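Local atomic coordinates of hypothetical protein VC0802 (Vibrio cholerae, PDB entry 1ZVP), a protein that is of unknown function but contains two ACT-type domain sequences, of a kind that often binds small regulatory ligands such as amino acids. Residues Gln13-Glu18 with Ala92-Glu97; Leu37-Ile42 with Ala63-Ser68; Asn103-Tyr108 with His112-Lys117. All coordinates share one frame; numbering follows the deposited sequence.

Contact 1 of 3, residues Gln13-Glu18 with Ala92-Glu97; sequences QSMSPE and ATKLAE
Lys94 is buried, and where its chain meets 13-18 the ammonium faces a backbone carbonyl, Gln13 O, 2.8 Å from NZ. That hydrogen bond is weak, and doubtful because Gln13 O sits too close to a neighbouring atom in the model, so the firmer hold on NZ is the hydrogen bond to the carbonyl O of Glu129 near the C-terminus. The carbonyl O of Glu129, and less surely that of Gln13, give the buried ammonium polar partners, which it would probably be costly to do without. The lysine chain runs extended from the helix as far as CE and bends at its last torsion (chi4 -81°). Lower down, its methylenes pass across Met15: Met15 CG lies 3.9 Å from Lys94 CD, and Met15 CE is 4.1 Å from Lys94 CE. The methionine is bent at chi2 (-58°) and again at chi3, which folds the thioether back so that CE as well as CG lines the lysine. Just beyond, Ser14 OG accepts from Ser16 N at 3.2 Å, an ST turn that shapes the chain before strand 17-19. Leu11 of helix 3-11 also packs on Lys94, Met15 rests on Leu76 of strand 71-76 and bonds through its backbone to Leu127 of helix 120-127, and Thr93 and Ala96 of helix 87-96 pack on Ala89 and Gly86 of the second subunit.

Contact 2 of 3, residues Leu37-Ile42 with Ala63-Ser68; sequences LSLEPI and AGLESS
The backbones of Leu39 and Ala63 come no nearer than 7.8 Å between CA atoms; one belongs to a single 3-10 turn, closed by Glu40 N to Leu37 O at 2.9 Å, the other to an irregular loop. No hydrogen bond joins the two segments; the contact is made by apolar side chains. Leu39 uses its two methyls on two different partners. Its CD2 presses on Ala63 CB at 3.4 Å, tighter than ordinary van der Waals contact, while CD1 meets Leu65 CD1 at 4.2 Å. The two leucines reach toward each other tip to tip. In Leu39, CG stands anti to the carbonyl carbon (chi1 -63°) and CD1 and CD2 fork at the far end, one branch for each neighbour. Both loops lie within the first ACT-type range, beside the antiparallel three-stranded sheet ordered 24-29, 50-56, 43-47. The chain through Leu37-Ile42 brings strand 24-29 across to strand 43-47, past the central strand, and Ala63-Ser68 follows the short helix 57-61 that leaves that same central strand. Leu55 of strand 50-56 lies against both Leu39 and Leu65, and Leu65 also packs on Cys27 and Val29 of strand 24-29. Ala63 is exposed, at the solvent side of the patch. Glu40, with positive phi and psi (54° and 58°), takes the left-handed conformation and ends the 3-10 turn before Pro41.

Contact 3 of 3, residues Asn103-Tyr108 with His112-Lys117; sequences NVIAGY and HIFVQK
Phe114 lies beside Asn103 in an antiparallel hydrogen-bonded pair of the hairpin, and its side chain can be followed outward atom by atom. CB is 3.6 Å from Asn103 O and 4.1 Å from Asn103 CB. CG, set anti to the carbonyl carbon (chi1 -65°), is 4.1 Å from Asn103 O, and the ring leans along the neighbouring strand: CD2 sits 3.6 Å from Asn103 O, which lies in the ring plane at its edge, and CE2 reaches Ile105 CD1 at 3.9 Å. At the tip, CZ meets Ile42. Ile105 crosses the ring obliquely, and Phe26 adds an edge-to-face contact. Within the sheet the two strands are joined by paired backbone bonds, Asn103 with Phe114 and Ile105 with His112; the Ile105 N to His112 O bond is the shortest at 2.7 Å. On the same face as Phe114, the imidazole of His112 has Ile105 O at its edge, 3.5 Å from CD2. Both its nitrogens are engaged elsewhere, ND1 with Thr75 OG1 and NE2 with Glu47 of the second subunit, which fixes the ring's rotation, while Phe45 of the second subunit stacks on it. On the other face Val104 and Ile113 pack on Phe91 of helix 87-96. Strand 111-116 is bonded to strand 71-76 on its far side, whereas edge strand 103-106 bonds through Val104 and Ala106 to the second subunit, consistent with the side-by-side sheet pairing of ACT domain dimers.

Contact 3 sits at the centre of the chain and touches both others. Its centre is about 12 Å from that of contact 1, where Leu95 CD2 packs on Ile113 CG2 at 4.0 Å and ties helix 87-96 to the sheet. Toward contact 2 the centres are about 17 Å apart, bridged by Ile42 CG2 and Phe114 CZ at 4.2 Å, a link between the two ACT-type regions. Contacts 1 and 2 lie on opposite sides of the chain's centre, about 29 Å between centres and about 11 Å between nearest atoms, although contact 2 is nested within the loop that contact 1 closes. All three segment pairs touch the second subunit.

Contact 1 of 3, residues Gln13-Glu18 with Ala92-Glu97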
loop_
_atom_site.group_PDB
_atom_site.type_symbol
_atom_site.label_atom_id
_atom_site.label_comp_id
_atom_site.label_asym_id
_atom_site.label_seq_id
_atom_site.Cartn_x
_atom_site.Cartn_y
_atom_site.Cartn_z
ATOM N N GLN D 13 -8.442 9.526 -15.939
ATOM C CA GLN D 13 -8.859 8.205 -16.391
ATOM C C GLN D 13 -9.522 7.397 -15.294
ATOM O O GLN D 13 -9.282 7.629 -14.118
ATOM C CB GLN D 13 -7.656 7.430 -16.880
ATOM C CG GLN D 13 -7.119 7.913 -18.195
ATOM C CD GLN D 13 -6.009 7.016 -18.684
ATOM O OE1 GLN D 13 -6.261 5.888 -19.132
ATOM N NE2 GLN D 13 -4.766 7.500 -18.601
ATOM N N SER D 14 -10.344 6.436 -15.694
ATOM C CA SER D 14 -10.944 5.476 -14.780
ATOM C C SER D 14 -9.862 4.547 -14.234
ATOM O O SER D 14 -8.911 4.194 -14.955
ATOM C CB SER D 14 -12.026 4.672 -15.507
ATOM O OG SER D 14 -12.649 3.733 -14.649
ATOM N N MET D 15 -9.998 4.161 -12.961
ATOM C CA MET D 15 -9.077 3.193 -12.353
ATOM C C MET D 15 -9.598 1.776 -12.522
ATOM O O MET D 15 -8.958 0.820 -12.075
ATOM C CB MET D 15 -8.787 3.511 -10.884
ATOM C CG MET D 15 -7.955 4.790 -10.641
ATOM S SD MET D 15 -6.326 4.866 -11.423
ATOM C CE MET D 15 -6.659 5.834 -12.899
ATOM N N SER D 16 -10.742 1.663 -13.208
ATOM C CA SER D 16 -11.474 0.411 -13.397
ATOM C C SER D 16 -11.649 -0.389 -12.094
ATOM O O SER D 16 -11.230 -1.547 -12.015
ATOM C CB SER D 16 -10.823 -0.442 -14.498
ATOM O OG SER D 16 -11.023 0.136 -15.779
ATOM N N PRO D 17 -12.275 0.229 -11.068
ATOM C CA PRO D 17 -12.363 -0.406 -9.753
ATOM C C PRO D 17 -13.344 -1.577 -9.680
ATOM O O PRO D 17 -14.315 -1.639 -10.436
ATOM C CB PRO D 17 -12.837 0.733 -8.855
ATOM C CG PRO D 17 -13.636 1.579 -9.741
ATOM C CD PRO D 17 -12.936 1.546 -11.067
ATOM N N GLU D 18 -13.080 -2.509 -8.775
ATOM C CA GLU D 18 -14.015 -3.579 -8.513
ATOM C C GLU D 18 -14.092 -3.860 -7.029
ATOM O O GLU D 18 -13.065 -3.974 -6.364
ATOM C CB GLU D 18 -13.643 -4.836 -9.295
ATOM C CG GLU D 18 -12.175 -5.128 -9.324
ATOM C CD GLU D 18 -11.860 -6.499 -9.859
ATOM O OE1 GLU D 18 -10.762 -7.016 -9.546
ATOM O OE2 GLU D 18 -12.700 -7.061 -10.595
ATOM N N ALA D 92 -5.140 7.819 -5.403
ATOM C CA ALA D 92 -5.146 8.479 -4.108
ATOM C C ALA D 92 -5.807 9.855 -4.168
ATOM O O ALA D 92 -6.555 10.224 -3.254
ATOM C CB ALA D 92 -3.738 8.576 -3.554
ATOM N N THR D 93 -5.529 10.606 -5.236
ATOM C CA THR D 93 -6.162 11.907 -5.486
ATOM C C THR D 93 -7.668 11.815 -5.735
ATOM O O THR D 93 -8.425 12.637 -5.207
ATOM C CB THR D 93 -5.504 12.654 -6.671
ATOM O OG1 THR D 93 -4.145 12.913 -6.357
ATOM C CG2 THR D 93 -6.185 13.987 -6.945
ATOM N N LYS D 94 -8.097 10.844 -6.548
ATOM C CA LYS D 94 -9.514 10.654 -6.842
ATOM C C LYS D 94 -10.315 10.378 -5.571
ATOM O O LYS D 94 -11.442 10.863 -5.418
ATOM C CB LYS D 94 -9.713 9.485 -7.790
ATOM C CG LYS D 94 -9.281 9.724 -9.194
ATOM C CD LYS D 94 -9.279 8.401 -9.923
ATOM C CE LYS D 94 -9.255 8.606 -11.399
ATOM N NZ LYS D 94 -10.600 8.902 -11.944
ATOM N N LEU D 95 -9.732 9.573 -4.685
ATOM C CA LEU D 95 -10.324 9.254 -3.394
ATOM C C LEU D 95 -10.342 10.456 -2.440
ATOM O O LEU D 95 -11.360 10.716 -1.808
ATOM C CB LEU D 95 -9.579 8.077 -2.758
ATOM C CG LEU D 95 -10.086 6.637 -2.719
ATOM C CD1 LEU D 95 -11.289 6.404 -3.588
ATOM C CD2 LEU D 95 -8.967 5.698 -3.092
ATOM N N ALA D 96 -9.223 11.174 -2.331
ATOM C CA ALA D 96 -9.129 12.344 -1.463
ATOM C C ALA D 96 -10.106 13.444 -1.856
ATOM O O ALA D 96 -10.654 14.119 -0.995
ATOM C CB ALA D 96 -7.701 12.882 -1.429
ATOM N N GLU D 97 -10.330 13.618 -3.156
ATOM C CA GLU D 97 -11.292 14.596 -3.654
ATOM C C GLU D 97 -12.710 14.383 -3.145
ATOM O O GLU D 97 -13.526 15.306 -3.169
ATOM C CB GLU D 97 -11.332 14.579 -5.177
ATOM C CG GLU D 97 -10.276 15.414 -5.827
ATOM C CD GLU D 97 -10.385 15.379 -7.336
ATOM O OE1 GLU D 97 -11.172 16.174 -7.903
ATOM O OE2 GLU D 97 -9.674 14.553 -7.955
#

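Contact 2 of 3, residues Leu37-Ile42 with Ala63-Ser68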
loop_
_atom_site.group_PDB
_atom_site.type_symbol
_atom_site.label_atom_id
_atom_site.label_comp_id
_atom_site.label_asym_id
_atom_site.label_seq_id
_atom_site.Cartn_x
_atom_site.Cartn_y
_atom_site.Cartn_z
ATOM N N LEU D 37 -1.140 -18.390 10.665
ATOM C CA LEU D 37 -1.491 -18.970 9.364
ATOM C C LEU D 37 -2.937 -19.459 9.260
ATOM O O LEU D 37 -3.575 -19.281 8.221
ATOM C CB LEU D 37 -0.526 -20.115 9.025
ATOM C CG LEU D 37 0.597 -19.949 7.988
ATOM C CD1 LEU D 37 1.066 -18.523 7.835
ATOM C CD2 LEU D 37 1.768 -20.864 8.335
ATOM N N SER D 38 -3.440 -20.070 10.334
ATOM C CA SER D 38 -4.795 -20.637 10.363
ATOM C C SER D 38 -5.888 -19.576 10.246
ATOM O O SER D 38 -7.035 -19.898 9.929
ATOM C CB SER D 38 -5.013 -21.468 11.631
ATOM O OG SER D 38 -4.769 -20.684 12.786
ATOM N N LEU D 39 -5.530 -18.319 10.501
ATOM C CA LEU D 39 -6.452 -17.199 10.330
ATOM C C LEU D 39 -6.628 -16.804 8.857
ATOM O O LEU D 39 -7.581 -16.098 8.508
ATOM C CB LEU D 39 -5.994 -15.991 11.153
ATOM C CG LEU D 39 -5.952 -16.123 12.675
ATOM C CD1 LEU D 39 -5.444 -14.837 13.303
ATOM C CD2 LEU D 39 -7.318 -16.481 13.225
ATOM N N GLU D 40 -5.707 -17.273 8.010
ATOM C CA GLU D 40 -5.709 -17.031 6.559
ATOM C C GLU D 40 -5.779 -15.548 6.191
ATOM O O GLU D 40 -6.704 -15.130 5.488
ATOM C CB GLU D 40 -6.841 -17.795 5.875
ATOM C CG GLU D 40 -6.644 -19.300 5.827
ATOM C CD GLU D 40 -7.967 -20.057 5.770
ATOM O OE1 GLU D 40 -7.998 -21.224 6.222
ATOM O OE2 GLU D 40 -8.979 -19.489 5.289
ATOM N N PRO D 41 -4.801 -14.751 6.664
ATOM C CA PRO D 41 -4.824 -13.319 6.394
ATOM C C PRO D 41 -4.653 -13.016 4.905
ATOM O O PRO D 41 -3.850 -13.665 4.235
ATOM C CB PRO D 41 -3.628 -12.796 7.195
ATOM C CG PRO D 41 -2.734 -13.961 7.351
ATOM C CD PRO D 41 -3.626 -15.137 7.467
ATOM N N ILE D 42 -5.409 -12.045 4.395
ATOM C CA ILE D 42 -5.311 -11.664 2.992
ATOM C C ILE D 42 -4.017 -10.898 2.764
ATOM O O ILE D 42 -3.444 -10.946 1.676
ATOM C CB ILE D 42 -6.551 -10.870 2.507
ATOM C CG1 ILE D 42 -6.571 -10.788 0.978
ATOM C CG2 ILE D 42 -6.633 -9.486 3.170
ATOM C CD1 ILE D 42 -7.783 -10.099 0.410
ATOM N N ALA D 63 -11.017 -14.980 16.868
ATOM C CA ALA D 63 -9.676 -15.406 17.214
ATOM C C ALA D 63 -9.282 -14.553 18.403
ATOM O O ALA D 63 -8.155 -14.628 18.894
ATOM C CB ALA D 63 -8.731 -15.181 16.070
ATOM N N GLY D 64 -10.227 -13.728 18.847
ATOM C CA GLY D 64 -10.080 -12.942 20.065
ATOM C C GLY D 64 -9.398 -11.601 19.891
ATOM O O GLY D 64 -9.264 -10.838 20.856
ATOM N N LEU D 65 -8.947 -11.321 18.667
ATOM C CA LEU D 65 -8.381 -10.016 18.321
ATOM C C LEU D 65 -9.546 -9.030 18.289
ATOM O O LEU D 65 -10.574 -9.292 17.648
ATOM C CB LEU D 65 -7.634 -10.072 16.983
ATOM C CG LEU D 65 -6.690 -11.262 16.744
ATOM C CD1 LEU D 65 -6.171 -11.256 15.322
ATOM C CD2 LEU D 65 -5.528 -11.305 17.735
ATOM N N GLU D 66 -9.390 -7.915 19.003
ATOM C CA GLU D 66 -10.534 -7.063 19.379
ATOM C C GLU D 66 -10.942 -6.049 18.303
ATOM O O GLU D 66 -10.072 -5.444 17.646
ATOM C CB GLU D 66 -10.248 -6.348 20.706
ATOM C CG GLU D 66 -11.491 -6.054 21.549
ATOM C CD GLU D 66 -11.320 -4.816 22.425
ATOM O OE1 GLU D 66 -12.321 -4.084 22.607
ATOM O OE2 GLU D 66 -10.192 -4.565 22.916
ATOM N N SER D 67 -12.263 -5.872 18.159
ATOM C CA SER D 67 -12.906 -5.018 17.134
ATOM C C SER D 67 -12.045 -3.887 16.537
ATOM O O SER D 67 -11.592 -2.977 17.258
ATOM C CB SER D 67 -14.224 -4.430 17.670
ATOM O OG SER D 67 -15.222 -5.424 17.819
ATOM N N SER D 68 -11.811 -3.976 15.226
ATOM C CA SER D 68 -11.243 -2.875 14.442
ATOM C C SER D 68 -12.404 -2.214 13.676
ATOM O O SER D 68 -13.554 -2.687 13.762
ATOM C CB SER D 68 -10.150 -3.398 13.492
ATOM O OG SER D 68 -9.795 -2.458 12.479
#

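Contact 3 of 3, residues Asn103-Tyr108 with His112-Lys117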
loop_
_atom_site.group_PDB
_atom_site.type_symbol
_atom_site.label_atom_id
_atom_site.label_comp_id
_atom_site.label_asym_id
_atom_site.label_seq_id
_atom_site.Cartn_x
_atom_site.Cartn_y
_atom_site.Cartn_z
ATOM N N ASN D 103 -6.306 2.909 2.547
ATOM C CA ASN D 103 -5.195 2.070 2.955
ATOM C C ASN D 103 -4.837 1.176 1.804
ATOM O O ASN D 103 -5.526 0.206 1.522
ATOM C CB ASN D 103 -5.556 1.263 4.191
ATOM C CG ASN D 103 -6.148 2.128 5.266
ATOM O OD1 ASN D 103 -7.196 2.765 5.054
ATOM N ND2 ASN D 103 -5.476 2.197 6.417
ATOM N N VAL D 104 -3.765 1.548 1.123
ATOM C CA VAL D 104 -3.344 0.946 -0.124
ATOM C C VAL D 104 -2.415 -0.221 0.168
ATOM O O VAL D 104 -1.485 -0.076 0.960
ATOM C CB VAL D 104 -2.557 1.993 -0.942
ATOM C CG1 VAL D 104 -1.977 1.397 -2.216
ATOM C CG2 VAL D 104 -3.410 3.227 -1.207
ATOM N N ILE D 105 -2.668 -1.382 -0.443
ATOM C CA ILE D 105 -1.629 -2.411 -0.524
ATOM C C ILE D 105 -1.329 -2.734 -1.981
ATOM O O ILE D 105 -2.197 -3.213 -2.706
ATOM C CB ILE D 105 -1.939 -3.693 0.297
ATOM C CG1 ILE D 105 -2.346 -3.323 1.731
ATOM C CG2 ILE D 105 -0.727 -4.639 0.281
ATOM C CD1 ILE D 105 -2.570 -4.493 2.658
ATOM N N ALA D 106 -0.107 -2.431 -2.413
ATOM C CA ALA D 106 0.348 -2.775 -3.762
ATOM C C ALA D 106 0.636 -4.270 -3.832
ATOM O O ALA D 106 1.473 -4.788 -3.079
ATOM C CB ALA D 106 1.589 -1.971 -4.152
ATOM N N GLY D 107 -0.084 -4.965 -4.708
ATOM C CA GLY D 107 0.179 -6.377 -4.971
ATOM C C GLY D 107 1.089 -6.450 -6.178
ATOM O O GLY D 107 1.380 -5.424 -6.802
ATOM N N TYR D 108 1.549 -7.653 -6.509
ATOM C CA TYR D 108 2.386 -7.841 -7.690
ATOM C C TYR D 108 1.678 -7.397 -8.977
ATOM O O TYR D 108 2.281 -6.703 -9.812
ATOM C CB TYR D 108 2.812 -9.295 -7.810
ATOM C CG TYR D 108 3.793 -9.533 -8.920
ATOM C CD1 TYR D 108 5.158 -9.514 -8.667
ATOM C CD2 TYR D 108 3.364 -9.768 -10.226
ATOM C CE1 TYR D 108 6.080 -9.723 -9.676
ATOM C CE2 TYR D 108 4.277 -9.981 -11.256
ATOM C CZ TYR D 108 5.639 -9.958 -10.966
ATOM O OH TYR D 108 6.581 -10.170 -11.949
ATOM N N HIS D 112 -4.511 -2.712 -4.389
ATOM C CA HIS D 112 -5.693 -3.054 -3.618
ATOM C C HIS D 112 -5.898 -1.977 -2.567
ATOM O O HIS D 112 -4.963 -1.584 -1.871
ATOM C CB HIS D 112 -5.523 -4.431 -2.973
ATOM C CG HIS D 112 -5.037 -5.482 -3.926
ATOM N ND1 HIS D 112 -5.886 -6.189 -4.752
ATOM C CD2 HIS D 112 -3.789 -5.925 -4.202
ATOM C CE1 HIS D 112 -5.181 -7.031 -5.488
ATOM N NE2 HIS D 112 -3.907 -6.890 -5.175
ATOM N N ILE D 113 -7.120 -1.480 -2.473
ATOM C CA ILE D 113 -7.401 -0.349 -1.617
ATOM C C ILE D 113 -8.425 -0.763 -0.579
ATOM O O ILE D 113 -9.473 -1.300 -0.923
ATOM C CB ILE D 113 -7.909 0.849 -2.449
ATOM C CG1 ILE D 113 -6.899 1.193 -3.545
ATOM C CG2 ILE D 113 -8.157 2.072 -1.576
ATOM C CD1 ILE D 113 -7.503 1.970 -4.649
ATOM N N PHE D 114 -8.099 -0.548 0.691
ATOM C CA PHE D 114 -9.056 -0.740 1.783
ATOM C C PHE D 114 -9.632 0.608 2.190
ATOM O O PHE D 114 -8.917 1.485 2.657
ATOM C CB PHE D 114 -8.408 -1.459 2.973
ATOM C CG PHE D 114 -7.978 -2.860 2.664
ATOM C CD1 PHE D 114 -8.817 -3.936 2.953
ATOM C CD2 PHE D 114 -6.740 -3.107 2.059
ATOM C CE1 PHE D 114 -8.438 -5.245 2.643
ATOM C CE2 PHE D 114 -6.336 -4.414 1.757
ATOM C CZ PHE D 114 -7.187 -5.491 2.052
ATOM N N VAL D 115 -10.925 0.777 1.966
ATOM C CA VAL D 115 -11.635 1.968 2.414
ATOM C C VAL D 115 -12.639 1.567 3.498
ATOM O O VAL D 115 -13.017 0.402 3.592
ATOM C CB VAL D 115 -12.362 2.706 1.243
ATOM C CG1 VAL D 115 -11.367 3.078 0.139
ATOM C CG2 VAL D 115 -13.514 1.873 0.690
ATOM N N GLN D 116 -13.051 2.524 4.326
ATOM C CA GLN D 116 -14.113 2.304 5.299
ATOM C C GLN D 116 -15.298 1.695 4.606
ATOM O O GLN D 116 -15.657 2.118 3.507
ATOM C CB GLN D 116 -14.538 3.619 5.929
ATOM C CG GLN D 116 -13.546 4.178 6.912
ATOM C CD GLN D 116 -13.892 5.599 7.319
ATOM O OE1 GLN D 116 -13.115 6.264 8.003
ATOM N NE2 GLN D 116 -15.061 6.073 6.897
ATOM N N LYS D 117 -15.909 0.708 5.253
ATOM C CA LYS D 117 -16.998 -0.052 4.662
ATOM C C LYS D 117 -18.154 0.839 4.198
ATOM O O LYS D 117 -18.729 0.609 3.124
ATOM C CB LYS D 117 -17.492 -1.122 5.636
ATOM C CG LYS D 117 -18.437 -2.107 4.980
ATOM C CD LYS D 117 -19.262 -2.871 5.977
ATOM C CE LYS D 117 -20.281 -3.720 5.243
ATOM N NZ LYS D 117 -20.966 -4.643 6.176
#